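Local coordinates for tyrosine-protein phosphatase non-receptor type 18 (Homo sapiens, PDB 2OC3) that catalyses, through the catalytic domain that this chain holds, the removal of phosphate from phosphotyrosine in proteins such as autophosphorylated tyrosine kinases, at residues T52-R57 / P71-R76; P58-K63 / G86-I91; T75-S80 / W120-E125; Y90-F95 / K273-A278; Q109-H114 / K143-Y148. All blocks are in the same frame, centred on the assembly; numbering follows the deposited sequence. Where two conformers were deposited one is given.

Contact 1 (T52-R57 / P71-R76); sequences TVAGSR and PYDQTR
A54 CB lies over one face of the R76 guanidinium, offset toward the rim and 3.5 Å from R76 NE. The T52 methyl meets the edge of the Y72 ring near its plane, with CG2 4.1 Å from Y72 CD1. The third flat group is the D73 carboxylate, which carries the polar contact. V53 N donates to D73 OD2 at 2.7 Å, on the syn side and 16° out of the carboxylate plane. A54 N donates to D73 OD1 at 3.0 Å, nearly straight (170°), using the syn lone pair. S51 OG also bonds D73 OD2. A water 2.8 Å from D73 OD1 donates to it and to P71 O, and accepts from G55 N. D73 CG is anti to its own carbonyl carbon (chi1 -64°), and the carboxylate sits against the start of the short helix. That helix end would tend to stabilise the charged carboxylate. The guanidinium of R76 has its own anion, D89, in a salt bridge. The arrangement is that of an aspartate receiving the N-H groups of a helix's first turn. In this phosphatase domain it ties helix 53-56 to the loop that leads into strand 76-78.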
# COMPACT_ATOMS: atom_id res chain seq x y z
N THR A 52 -2.08 0.72 19.80
CA THR A 52 -3.17 1.07 18.89
C THR A 52 -4.17 2.02 19.59
O THR A 52 -5.40 1.91 19.40
CB THR A 52 -3.86 -0.20 18.35
OG1 THR A 52 -4.33 -0.99 19.46
CG2 THR A 52 -2.90 -1.03 17.51
N VAL A 53 -3.62 2.97 20.36
CA VAL A 53 -4.42 3.91 21.18
C VAL A 53 -5.29 4.78 20.27
O VAL A 53 -6.51 4.91 20.48
CB VAL A 53 -3.46 4.81 22.03
CG1 VAL A 53 -4.20 5.96 22.72
CG2 VAL A 53 -2.70 3.96 23.05
N ALA A 54 -4.70 5.38 19.24
CA ALA A 54 -5.43 6.37 18.46
C ALA A 54 -6.61 5.71 17.75
O ALA A 54 -7.72 6.25 17.68
CB ALA A 54 -4.51 7.04 17.46
N GLY A 55 -6.32 4.59 17.10
CA GLY A 55 -7.39 3.86 16.37
C GLY A 55 -8.56 3.34 17.16
O GLY A 55 -9.62 3.05 16.60
N SER A 56 -8.35 3.21 18.48
CA SER A 56 -9.39 2.73 19.40
C SER A 56 -10.13 3.85 20.11
O SER A 56 -11.04 3.59 20.90
CB SER A 56 -8.77 1.81 20.46
OG SER A 56 -8.20 0.68 19.85
N ARG A 57 -9.73 5.09 19.89
CA ARG A 57 -10.45 6.26 20.46
C ARG A 57 -11.91 6.21 19.97
O ARG A 57 -12.16 5.87 18.81
CB ARG A 57 -9.81 7.59 20.11
CG ARG A 57 -8.50 7.91 20.81
N PRO A 71 -4.13 0.91 13.01
CA PRO A 71 -2.77 1.32 12.68
C PRO A 71 -1.94 1.40 13.96
O PRO A 71 -2.41 1.86 15.00
CB PRO A 71 -2.98 2.73 12.09
CG PRO A 71 -4.18 3.25 12.79
CD PRO A 71 -5.07 2.05 12.91
N TYR A 72 -0.69 1.00 13.88
CA TYR A 72 0.17 1.14 15.07
C TYR A 72 0.43 2.60 15.28
O TYR A 72 0.71 3.35 14.35
CB TYR A 72 1.50 0.45 14.83
CG TYR A 72 1.38 -1.06 14.60
CD1 TYR A 72 0.51 -1.80 15.39
CD2 TYR A 72 2.14 -1.74 13.64
CE1 TYR A 72 0.38 -3.17 15.25
CE2 TYR A 72 2.01 -3.15 13.51
CZ TYR A 72 1.13 -3.83 14.34
OH TYR A 72 0.90 -5.22 14.25
N ASP A 73 0.32 3.05 16.52
CA ASP A 73 0.60 4.47 16.82
C ASP A 73 1.98 4.92 16.39
O ASP A 73 2.18 6.08 16.08
CB ASP A 73 0.50 4.68 18.34
CG ASP A 73 -0.91 4.43 18.91
OD1 ASP A 73 -1.89 4.96 18.33
OD2 ASP A 73 -1.04 3.75 19.96
N GLN A 74 2.95 4.02 16.47
CA GLN A 74 4.36 4.38 16.30
C GLN A 74 4.71 4.93 14.92
O GLN A 74 5.70 5.65 14.76
CB GLN A 74 5.24 3.18 16.62
CG GLN A 74 5.26 2.77 18.08
CD GLN A 74 3.96 2.27 18.61
OE1 GLN A 74 3.19 1.56 17.94
NE2 GLN A 74 3.70 2.59 19.92
N THR A 75 3.94 4.53 13.91
CA THR A 75 4.20 4.84 12.51
C THR A 75 2.91 5.39 11.86
O THR A 75 2.87 5.51 10.64
CB THR A 75 4.61 3.56 11.76
OG1 THR A 75 3.56 2.60 11.92
CG2 THR A 75 5.96 3.00 12.26
N ARG A 76 1.86 5.72 12.61
CA ARG A 76 0.62 6.13 11.98
C ARG A 76 0.76 7.45 11.24
O ARG A 76 1.54 8.32 11.61
CB ARG A 76 -0.57 6.22 12.96
CG ARG A 76 -0.54 7.37 13.91
CD ARG A 76 -1.78 7.35 14.79
NE ARG A 76 -1.91 8.54 15.64
CZ ARG A 76 -2.73 9.57 15.43
NH1 ARG A 76 -2.75 10.57 16.32
NH2 ARG A 76 -3.54 9.64 14.37
O HOH W 1 -3.65 3.76 16.56

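Contact 2 (P58-K63 / G86-I91)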
# COMPACT_ATOMS: atom_id res chain seq x y z
N PRO A 58 -12.88 6.52 20.85
CA PRO A 58 -14.30 6.45 20.46
C PRO A 58 -14.63 7.19 19.16
O PRO A 58 -15.41 6.71 18.35
CB PRO A 58 -15.04 7.14 21.63
CG PRO A 58 -14.05 7.45 22.65
CD PRO A 58 -12.71 6.88 22.27
N GLU A 59 -14.03 8.34 18.98
CA GLU A 59 -14.28 9.19 17.82
C GLU A 59 -13.66 8.62 16.53
O GLU A 59 -14.00 9.06 15.45
CB GLU A 59 -13.76 10.60 18.08
CG GLU A 59 -12.24 10.75 18.18
CD GLU A 59 -11.69 10.67 19.60
OE1 GLU A 59 -12.27 9.97 20.46
OE2 GLU A 59 -10.64 11.31 19.84
N ASN A 60 -12.74 7.67 16.66
CA ASN A 60 -12.10 7.10 15.49
C ASN A 60 -12.54 5.72 15.12
O ASN A 60 -12.21 5.22 14.05
CB ASN A 60 -10.60 7.09 15.68
CG ASN A 60 -10.03 8.46 15.77
OD1 ASN A 60 -10.53 9.39 15.11
ND2 ASN A 60 -8.94 8.60 16.53
N VAL A 61 -13.27 5.03 15.98
CA VAL A 61 -13.58 3.62 15.74
C VAL A 61 -14.33 3.43 14.43
O VAL A 61 -14.03 2.47 13.70
CB VAL A 61 -14.37 3.02 16.93
CG1 VAL A 61 -14.97 1.67 16.56
CG2 VAL A 61 -13.46 2.90 18.14
N ARG A 62 -15.24 4.34 14.10
CA ARG A 62 -16.05 4.27 12.90
C ARG A 62 -15.23 4.47 11.62
O ARG A 62 -15.72 4.26 10.50
CB ARG A 62 -17.15 5.33 12.92
N LYS A 63 -14.03 5.01 11.79
CA LYS A 63 -13.15 5.29 10.65
C LYS A 63 -12.30 4.09 10.24
O LYS A 63 -11.50 4.21 9.31
CB LYS A 63 -12.26 6.51 10.95
CG LYS A 63 -13.01 7.75 11.34
CD LYS A 63 -12.07 8.84 11.78
CE LYS A 63 -12.76 10.08 12.35
NZ LYS A 63 -11.73 11.01 12.95
N GLY A 86 -11.08 22.16 11.82
CA GLY A 86 -11.59 21.18 12.77
C GLY A 86 -11.53 19.71 12.39
O GLY A 86 -12.13 18.88 13.06
N HIS A 87 -10.83 19.39 11.30
CA HIS A 87 -10.70 17.98 10.93
C HIS A 87 -9.70 17.25 11.79
O HIS A 87 -8.65 17.78 12.13
CB HIS A 87 -10.29 17.86 9.46
CG HIS A 87 -11.33 18.38 8.52
ND1 HIS A 87 -12.14 17.56 7.78
CD2 HIS A 87 -11.70 19.65 8.21
CE1 HIS A 87 -12.96 18.29 7.05
NE2 HIS A 87 -12.72 19.56 7.30
N SER A 88 -10.07 16.02 12.09
CA SER A 88 -9.29 15.09 12.92
C SER A 88 -7.95 14.70 12.29
O SER A 88 -7.79 14.69 11.06
CB SER A 88 -10.12 13.81 13.09
OG SER A 88 -9.38 12.67 13.50
N ASP A 89 -6.98 14.34 13.12
CA ASP A 89 -5.69 13.86 12.63
C ASP A 89 -5.66 12.39 12.18
O ASP A 89 -4.65 11.94 11.68
CB ASP A 89 -4.57 14.14 13.62
CG ASP A 89 -4.55 13.23 14.84
OD1 ASP A 89 -5.16 12.15 14.86
OD2 ASP A 89 -3.87 13.61 15.85
N TYR A 90 -6.78 11.70 12.32
CA TYR A 90 -6.79 10.26 12.24
C TYR A 90 -7.16 9.71 10.85
O TYR A 90 -8.14 10.10 10.24
CB TYR A 90 -7.73 9.63 13.27
CG TYR A 90 -7.69 8.14 13.20
CD1 TYR A 90 -6.67 7.41 13.82
CD2 TYR A 90 -8.60 7.46 12.44
CE1 TYR A 90 -6.59 6.04 13.75
CE2 TYR A 90 -8.56 6.03 12.38
CZ TYR A 90 -7.55 5.34 13.03
OH TYR A 90 -7.41 3.96 13.01
N ILE A 91 -6.31 8.79 10.39
CA ILE A 91 -6.65 7.89 9.26
C ILE A 91 -6.07 6.53 9.55
O ILE A 91 -5.03 6.39 10.19
CB ILE A 91 -6.16 8.45 7.88
CG1 ILE A 91 -6.78 7.61 6.74
CG2 ILE A 91 -4.66 8.47 7.80
CD1 ILE A 91 -6.75 8.29 5.37
O HOH W 2 -6.67 10.82 16.71
O HOH W 3 -9.35 12.18 16.46
O HOH W 4 -10.30 11.76 10.48
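The side-chain amide of N60 stacks on the ring of Y90, the two planes 16° apart. N60 CG is 3.5 Å from Y90 CG, and N60 CB makes a CH-pi contact with the ring, 4.0 Å from its centroid. K63 slides past Y90 in the opposite direction, and its CD meets the ring edge 3.8 Å from Y90 CD2. The extended chain of K63 brings NZ to N60 OD1 (3.0 Å), nearly along the C=O axis. K63 NZ is also 2.9 Å from S88 OG, but at too poor an angle for a hydrogen bond. K63 begins the KNRY sequence of the phosphotyrosine-recognition loop, so the contact joins the start of that loop to strand 90-91 and the turn before it. S88 OG accepts from Y90 N at 3.0 Å, an ST turn. One water links K63 NZ to Y90 O, and another N60 ND2 to D89 OD1. Farther out, A54 O accepts from N60 ND2, and N64 OD1 bonds the Y90 hydroxyl.

Contact 3 (T75-S80 / W120-E125)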
# COMPACT_ATOMS: atom_id res chain seq x y z
N THR A 75 3.94 4.53 13.91
CA THR A 75 4.20 4.84 12.51
C THR A 75 2.91 5.39 11.86
O THR A 75 2.87 5.51 10.64
CB THR A 75 4.61 3.56 11.76
OG1 THR A 75 3.56 2.60 11.92
CG2 THR A 75 5.96 3.00 12.26
N ARG A 76 1.86 5.72 12.61
CA ARG A 76 0.62 6.13 11.98
C ARG A 76 0.76 7.45 11.24
O ARG A 76 1.54 8.32 11.61
CB ARG A 76 -0.57 6.22 12.96
CG ARG A 76 -0.54 7.37 13.91
CD ARG A 76 -1.78 7.35 14.79
NE ARG A 76 -1.91 8.54 15.64
CZ ARG A 76 -2.73 9.57 15.43
NH1 ARG A 76 -2.75 10.57 16.32
NH2 ARG A 76 -3.54 9.64 14.37
N VAL A 77 -0.05 7.62 10.20
CA VAL A 77 -0.11 8.87 9.45
C VAL A 77 -0.91 9.87 10.26
O VAL A 77 -2.07 9.63 10.55
CB VAL A 77 -0.80 8.62 8.09
CG1 VAL A 77 -1.03 9.97 7.38
CG2 VAL A 77 0.03 7.71 7.22
N ILE A 78 -0.31 11.00 10.60
CA ILE A 78 -0.97 12.06 11.34
C ILE A 78 -1.34 13.14 10.34
O ILE A 78 -0.47 13.75 9.72
CB ILE A 78 -0.04 12.65 12.42
CG1 ILE A 78 0.50 11.57 13.33
CG2 ILE A 78 -0.78 13.71 13.24
CD1 ILE A 78 -0.48 11.09 14.28
N LEU A 79 -2.62 13.33 10.14
CA LEU A 79 -3.10 14.36 9.20
C LEU A 79 -3.11 15.73 9.90
O LEU A 79 -3.51 15.84 11.09
CB LEU A 79 -4.49 14.01 8.68
CG LEU A 79 -4.56 12.69 7.89
CD1 LEU A 79 -6.01 12.34 7.51
CD2 LEU A 79 -3.62 12.72 6.66
N SER A 80 -2.72 16.76 9.19
CA SER A 80 -2.79 18.11 9.66
C SER A 80 -3.55 18.98 8.68
O SER A 80 -3.95 20.10 9.02
CB SER A 80 -1.41 18.68 9.88
OG SER A 80 -0.68 18.90 8.69
N TRP A 120 -8.30 11.73 0.62
CA TRP A 120 -7.75 12.83 -0.22
C TRP A 120 -6.90 13.82 0.57
O TRP A 120 -5.91 14.32 0.07
CB TRP A 120 -8.84 13.52 -1.04
CG TRP A 120 -9.29 12.65 -2.18
CD1 TRP A 120 -10.50 12.04 -2.33
CD2 TRP A 120 -8.50 12.27 -3.31
NE1 TRP A 120 -10.50 11.28 -3.47
CE2 TRP A 120 -9.30 11.42 -4.11
CE3 TRP A 120 -7.21 12.56 -3.74
CZ2 TRP A 120 -8.84 10.86 -5.32
CZ3 TRP A 120 -6.77 12.02 -4.95
CH2 TRP A 120 -7.58 11.17 -5.70
N ARG A 121 -7.23 14.07 1.85
CA ARG A 121 -6.33 14.88 2.68
C ARG A 121 -4.93 14.25 2.77
O ARG A 121 -3.89 14.94 2.72
CB ARG A 121 -6.90 15.02 4.10
CG ARG A 121 -8.12 15.95 4.22
CD ARG A 121 -8.85 15.77 5.59
NE ARG A 121 -8.01 16.21 6.68
CZ ARG A 121 -7.99 15.71 7.92
NH1 ARG A 121 -8.77 14.70 8.32
NH2 ARG A 121 -7.19 16.29 8.78
N LEU A 122 -4.91 12.92 2.91
CA LEU A 122 -3.65 12.16 2.96
C LEU A 122 -2.89 12.37 1.65
O LEU A 122 -1.72 12.77 1.67
CB LEU A 122 -3.92 10.67 3.24
CG LEU A 122 -2.75 9.69 3.28
CD1 LEU A 122 -3.21 8.41 3.99
CD2 LEU A 122 -2.25 9.31 1.90
N VAL A 123 -3.56 12.10 0.52
CA VAL A 123 -2.90 12.19 -0.77
C VAL A 123 -2.37 13.63 -0.98
O VAL A 123 -1.24 13.84 -1.42
CB VAL A 123 -3.89 11.78 -1.87
CG1 VAL A 123 -3.34 12.16 -3.25
CG2 VAL A 123 -4.20 10.29 -1.76
N TRP A 124 -3.19 14.62 -0.65
CA TRP A 124 -2.78 16.02 -0.89
C TRP A 124 -1.64 16.45 0.05
O TRP A 124 -0.62 17.01 -0.34
CB TRP A 124 -3.99 16.92 -0.67
CG TRP A 124 -3.78 18.31 -1.21
CD1 TRP A 124 -3.25 19.38 -0.54
CD2 TRP A 124 -4.01 18.75 -2.55
NE1 TRP A 124 -3.15 20.46 -1.37
CE2 TRP A 124 -3.65 20.12 -2.60
CE3 TRP A 124 -4.52 18.15 -3.70
CZ2 TRP A 124 -3.73 20.87 -3.77
CZ3 TRP A 124 -4.62 18.92 -4.85
CH2 TRP A 124 -4.22 20.26 -4.87
N GLU A 125 -1.83 16.19 1.33
CA GLU A 125 -0.87 16.68 2.34
C GLU A 125 0.54 16.19 2.08
O GLU A 125 1.52 16.96 2.22
CB GLU A 125 -1.31 16.27 3.75
CG GLU A 125 -0.29 16.69 4.83
CD GLU A 125 -0.82 16.63 6.25
OE1 GLU A 125 -2.01 16.30 6.47
OE2 GLU A 125 0.02 16.95 7.14
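S80, in the loop after strand 76-78, is tied to E125 of helix 116-125 in the alpha/beta fold of the tyrosine phosphatase domain. The E125 carboxylate takes two bonds from S80. S80 N donates to E125 OE1 at 2.8 Å, almost straight (169°), on the syn lone pair. S80 OG donates to E125 OE2 at 2.6 Å, from above the carboxylate plane by 49°. E125 OE1 has a second donor in L81 N, so the carboxylate gathers two successive backbone N-H groups and a hydroxyl. E125 CG is anti to the backbone N (chi1 176°) and the chain beyond is extended, which carries the acid out from the helix to the loop.

R121, one turn earlier, is satisfied by other partners. NH1 forms a salt bridge with D118. NH2 donates to the carbonyls of L81 and S88. Its polar edges are thus engaged, while L79 covers one face of the guanidinium: L79 CB is 3.5 Å from R121 NH2, and L79 CD1 is offset toward the rim. The backbone of L79 is hydrogen-bonded to D89.

The apolar part lies beside these groups. V77 CG1 touches L122 CD1 at 4.3 Å, and I91 and I106 pack against both residues. The other methyl of L79 rests on the helix backbone itself, with L79 CD2 3.7 Å from L122 CA.

Contact 4 (Y90-F95 / K273-A278); sequences YINGNF and KQRPAA
R275 stands behind the phosphate-binding loop (P-loop) of the tyrosine phosphatases and ties it to N92, at the corner before strand 93-97, and N94 within it. The loop carries C233, the predicted phosphocysteine nucleophile. R275 NE donates to G236 O and R275 NH2 to A235 O, both in the stretch that probably binds substrate. This is consistent with a second-shell role in positioning the loop. The other N-H groups point to the two asparagines. NH1 and NH2 both grip N92 OD1, at 2.9 Å and 3.0 Å, and that oxygen lies in the guanidinium plane. The amide of N92 is turned 76° from the guanidinium. R275 NH1 also donates to N94 OD1 at 2.8 Å, in the carbonyl plane of that amide. The bend at chi2 (72°) sets CD beside N94 OD1. The guanidinium is buried and held by carbonyl oxygens. N94 is fixed in turn by T75, whose OG1 bonds N94 ND2. R275 also opens a type II turn that ends at A278. A water bridges F95 O and Q274 OE1, which also accepts from R97 N. Q274 O presses on the asparagine stem, 3.1 Å from N94 CB.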
# COMPACT_ATOMS: atom_id res chain seq x y z
N TYR A 90 -6.78 11.70 12.32
CA TYR A 90 -6.79 10.26 12.24
C TYR A 90 -7.16 9.71 10.85
O TYR A 90 -8.14 10.10 10.24
CB TYR A 90 -7.73 9.63 13.27
CG TYR A 90 -7.69 8.14 13.20
CD1 TYR A 90 -6.67 7.41 13.82
CD2 TYR A 90 -8.60 7.46 12.44
CE1 TYR A 90 -6.59 6.04 13.75
CE2 TYR A 90 -8.56 6.03 12.38
CZ TYR A 90 -7.55 5.34 13.03
OH TYR A 90 -7.41 3.96 13.01
N ILE A 91 -6.31 8.79 10.39
CA ILE A 91 -6.65 7.89 9.26
C ILE A 91 -6.07 6.53 9.55
O ILE A 91 -5.03 6.39 10.19
CB ILE A 91 -6.16 8.45 7.88
CG1 ILE A 91 -6.78 7.61 6.74
CG2 ILE A 91 -4.66 8.47 7.80
CD1 ILE A 91 -6.75 8.29 5.37
N ASN A 92 -6.77 5.49 9.11
CA ASN A 92 -6.23 4.15 9.23
C ASN A 92 -5.16 3.95 8.18
O ASN A 92 -5.44 3.54 7.04
CB ASN A 92 -7.32 3.08 9.18
CG ASN A 92 -6.82 1.73 9.61
OD1 ASN A 92 -5.74 1.31 9.22
ND2 ASN A 92 -7.62 1.03 10.42
N GLY A 93 -3.93 4.31 8.54
CA GLY A 93 -2.80 4.21 7.63
C GLY A 93 -1.51 4.39 8.39
O GLY A 93 -1.46 5.01 9.46
N ASN A 94 -0.44 3.81 7.83
CA ASN A 94 0.90 3.85 8.43
C ASN A 94 1.95 4.14 7.37
O ASN A 94 1.84 3.69 6.23
CB ASN A 94 1.27 2.52 9.09
CG ASN A 94 0.41 2.20 10.27
OD1 ASN A 94 -0.63 1.56 10.14
ND2 ASN A 94 0.82 2.66 11.45
N PHE A 95 2.99 4.88 7.76
CA PHE A 95 4.17 5.02 6.94
C PHE A 95 5.01 3.76 7.00
O PHE A 95 5.12 3.14 8.08
CB PHE A 95 5.00 6.21 7.42
CG PHE A 95 4.41 7.54 7.09
CD1 PHE A 95 4.44 8.02 5.81
CD2 PHE A 95 3.84 8.37 8.07
CE1 PHE A 95 3.94 9.28 5.47
CE2 PHE A 95 3.30 9.65 7.70
CZ PHE A 95 3.36 10.06 6.42
N LYS A 273 6.39 -4.61 11.37
CA LYS A 273 6.56 -3.73 12.54
C LYS A 273 6.14 -2.31 12.22
O LYS A 273 6.22 -1.47 13.09
CB LYS A 273 8.01 -3.76 13.03
CG LYS A 273 8.36 -5.17 13.50
CD LYS A 273 9.77 -5.29 14.05
CE LYS A 273 10.08 -6.74 14.43
NZ LYS A 273 11.49 -6.88 14.88
N GLN A 274 5.71 -2.04 10.98
CA GLN A 274 5.30 -0.70 10.55
C GLN A 274 3.84 -0.57 10.11
O GLN A 274 3.18 0.41 10.38
CB GLN A 274 6.21 -0.25 9.40
CG GLN A 274 7.68 -0.11 9.87
CD GLN A 274 8.61 0.16 8.71
OE1 GLN A 274 8.75 1.29 8.31
NE2 GLN A 274 9.21 -0.86 8.17
N ARG A 275 3.31 -1.64 9.48
CA ARG A 275 1.89 -1.76 9.13
C ARG A 275 1.41 -3.14 9.57
O ARG A 275 2.04 -4.14 9.26
CB ARG A 275 1.72 -1.61 7.64
CG ARG A 275 0.26 -1.71 7.12
CD ARG A 275 -0.60 -0.52 7.48
NE ARG A 275 -2.02 -0.78 7.15
CZ ARG A 275 -3.05 -0.10 7.66
NH1 ARG A 275 -2.90 0.82 8.61
NH2 ARG A 275 -4.28 -0.39 7.27
N PRO A 276 0.32 -3.21 10.35
CA PRO A 276 -0.17 -4.49 10.82
C PRO A 276 -0.39 -5.49 9.67
O PRO A 276 -0.91 -5.11 8.63
CB PRO A 276 -1.53 -4.15 11.45
CG PRO A 276 -1.57 -2.73 11.60
CD PRO A 276 -0.50 -2.08 10.82
N ALA A 277 0.06 -6.72 9.89
CA ALA A 277 -0.19 -7.85 8.99
C ALA A 277 0.31 -7.64 7.57
O ALA A 277 -0.21 -8.26 6.63
CB ALA A 277 -1.68 -8.18 8.98
N ALA A 278 1.34 -6.79 7.40
CA ALA A 278 1.95 -6.60 6.07
C ALA A 278 2.45 -7.99 5.62
O ALA A 278 3.27 -8.62 6.26
CB ALA A 278 3.10 -5.58 6.13
O HOH W 5 7.63 3.66 9.35

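Contact 5 (Q109-H114 / K143-Y148); sequences QGPLPH and KRCERY
The ring of P111 and the side chain of Y148 cross at about a right angle, with P111 CG 3.8 Å from Y148 CD2. P111 CD also touches C145 SG at 3.7 Å. The same sulfur lies 3.5 Å from G110 CA, a closeness that depends on the glycine having no side chain. P113 and E146 meet at a slant, and E146 CG lies 3.4 Å from P113 CD. E146 bends at chi2, and its carboxylate lies by the P113 ring. K143 NZ forms a salt bridge with E146 OE2 (2.6 Å) and comes from above the carboxylate plane. One hydrogen bond joins the backbones, E146 N to P111 O at 3.0 Å. The run from R144 to W149 fits the KCxxYW sequence motif of classical tyrosine phosphatases, with arginine in the first place. Both segments also hold S234 of the phosphate-binding loop: G110 through the backbone, and R144 O through the serine hydroxyl. The contact lies between helix 116-125, whose L116 touches P111, E146 and Y148, and strand 130-133, whose M133 touches C145 and Y148. The Y148 hydroxyl reaches H232 at the end of strand 229-232.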
# COMPACT_ATOMS: atom_id res chain seq x y z
N GLN A 109 -5.95 1.77 4.31
CA GLN A 109 -7.10 0.94 3.93
C GLN A 109 -7.85 1.54 2.74
O GLN A 109 -7.72 2.71 2.39
CB GLN A 109 -8.05 0.84 5.13
CG GLN A 109 -8.82 2.09 5.46
CD GLN A 109 -9.76 1.98 6.65
OE1 GLN A 109 -9.70 1.04 7.45
NE2 GLN A 109 -10.60 3.00 6.78
N GLY A 110 -8.74 0.75 2.15
CA GLY A 110 -9.66 1.28 1.13
C GLY A 110 -10.65 2.18 1.85
O GLY A 110 -11.30 1.76 2.81
N PRO A 111 -10.78 3.45 1.40
CA PRO A 111 -11.62 4.37 2.15
C PRO A 111 -13.10 3.98 2.21
O PRO A 111 -13.62 3.31 1.29
CB PRO A 111 -11.41 5.69 1.43
CG PRO A 111 -10.94 5.33 0.11
CD PRO A 111 -10.12 4.11 0.26
N LEU A 112 -13.74 4.39 3.30
CA LEU A 112 -15.17 4.22 3.51
C LEU A 112 -15.90 5.46 3.02
O LEU A 112 -15.27 6.50 2.79
CB LEU A 112 -15.40 4.08 5.03
CG LEU A 112 -14.77 2.84 5.67
CD1 LEU A 112 -14.60 3.07 7.17
CD2 LEU A 112 -15.62 1.63 5.47
N PRO A 113 -17.24 5.41 2.91
CA PRO A 113 -17.92 6.62 2.46
C PRO A 113 -17.57 7.88 3.28
O PRO A 113 -17.29 8.96 2.72
CB PRO A 113 -19.42 6.25 2.57
CG PRO A 113 -19.44 4.80 2.45
CD PRO A 113 -18.18 4.30 3.14
N HIS A 114 -17.49 7.69 4.59
CA HIS A 114 -17.16 8.77 5.50
C HIS A 114 -15.67 8.99 5.75
O HIS A 114 -15.32 9.87 6.56
CB HIS A 114 -17.86 8.58 6.84
CG HIS A 114 -17.67 7.23 7.44
ND1 HIS A 114 -18.27 6.10 6.93
CD2 HIS A 114 -16.92 6.82 8.50
CE1 HIS A 114 -17.91 5.05 7.66
NE2 HIS A 114 -17.09 5.47 8.61
N LYS A 143 -18.56 -5.44 -0.20
CA LYS A 143 -17.92 -4.14 -0.40
C LYS A 143 -16.55 -4.11 0.26
O LYS A 143 -16.38 -4.46 1.46
CB LYS A 143 -18.77 -2.99 0.15
CG LYS A 143 -18.38 -1.59 -0.35
CD LYS A 143 -18.78 -1.40 -1.81
CE LYS A 143 -18.28 -0.11 -2.43
NZ LYS A 143 -19.33 0.95 -2.40
N ARG A 144 -15.55 -3.74 -0.52
CA ARG A 144 -14.16 -3.74 -0.08
C ARG A 144 -13.49 -2.36 -0.15
O ARG A 144 -12.49 -2.12 0.56
CB ARG A 144 -13.36 -4.76 -0.91
CG ARG A 144 -13.76 -6.20 -0.63
CD ARG A 144 -13.42 -6.64 0.80
NE ARG A 144 -13.71 -8.07 0.98
CZ ARG A 144 -14.04 -8.64 2.14
NH1 ARG A 144 -14.17 -7.94 3.26
NH2 ARG A 144 -14.28 -9.93 2.15
N CYS A 145 -14.01 -1.46 -0.97
CA CYS A 145 -13.46 -0.12 -1.08
C CYS A 145 -14.47 0.78 -1.73
O CYS A 145 -15.03 0.39 -2.78
CB CYS A 145 -12.19 -0.16 -1.94
SG CYS A 145 -11.25 1.40 -2.04
N GLU A 146 -14.63 2.00 -1.21
CA GLU A 146 -15.41 3.00 -1.93
C GLU A 146 -14.67 3.56 -3.13
O GLU A 146 -13.45 3.76 -3.09
CB GLU A 146 -15.84 4.12 -1.00
CG GLU A 146 -16.77 3.65 0.07
CD GLU A 146 -18.07 3.07 -0.48
OE1 GLU A 146 -18.73 3.79 -1.26
OE2 GLU A 146 -18.38 1.91 -0.19
N ARG A 147 -15.41 3.88 -4.19
CA ARG A 147 -14.83 4.56 -5.34
C ARG A 147 -14.48 5.98 -4.90
O ARG A 147 -15.35 6.76 -4.46
CB ARG A 147 -15.81 4.60 -6.51
CG ARG A 147 -15.29 5.47 -7.62
CD ARG A 147 -16.04 5.23 -8.90
NE ARG A 147 -17.45 5.61 -8.82
CZ ARG A 147 -17.91 6.85 -8.96
NH1 ARG A 147 -17.09 7.89 -9.12
NH2 ARG A 147 -19.23 7.08 -8.90
N TYR A 148 -13.21 6.33 -5.05
CA TYR A 148 -12.71 7.66 -4.76
C TYR A 148 -12.23 8.41 -5.97
O TYR A 148 -11.79 9.57 -5.85
CB TYR A 148 -11.61 7.56 -3.73
CG TYR A 148 -10.47 6.63 -4.12
CD1 TYR A 148 -9.42 7.07 -4.96
CD2 TYR A 148 -10.39 5.33 -3.61
CE1 TYR A 148 -8.38 6.27 -5.32
CE2 TYR A 148 -9.32 4.48 -3.99
CZ TYR A 148 -8.31 4.97 -4.82
OH TYR A 148 -7.24 4.19 -5.14

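Contact 4 is the most buried and lies nearest the centre of the chain, beside the phosphate-binding loop. The other four are partly buried. Contact 2 lies farthest out, with its centre about 20 Å from the centre of the chain, and depends most on waters. The segments of contacts 1 and 3 overlap at T75 and R76, those of 2 and 4 at Y90 and I91, though different residues make the contacts. A carboxylate gathers backbone N-H groups in contacts 1 and 3. In contact 4 an arginine faces amide oxygens. Contact 5 is mostly two prolines packing on E146, C145 and Y148, with one backbone bond. K63 O and Q109 NE2 join contacts 2 and 5.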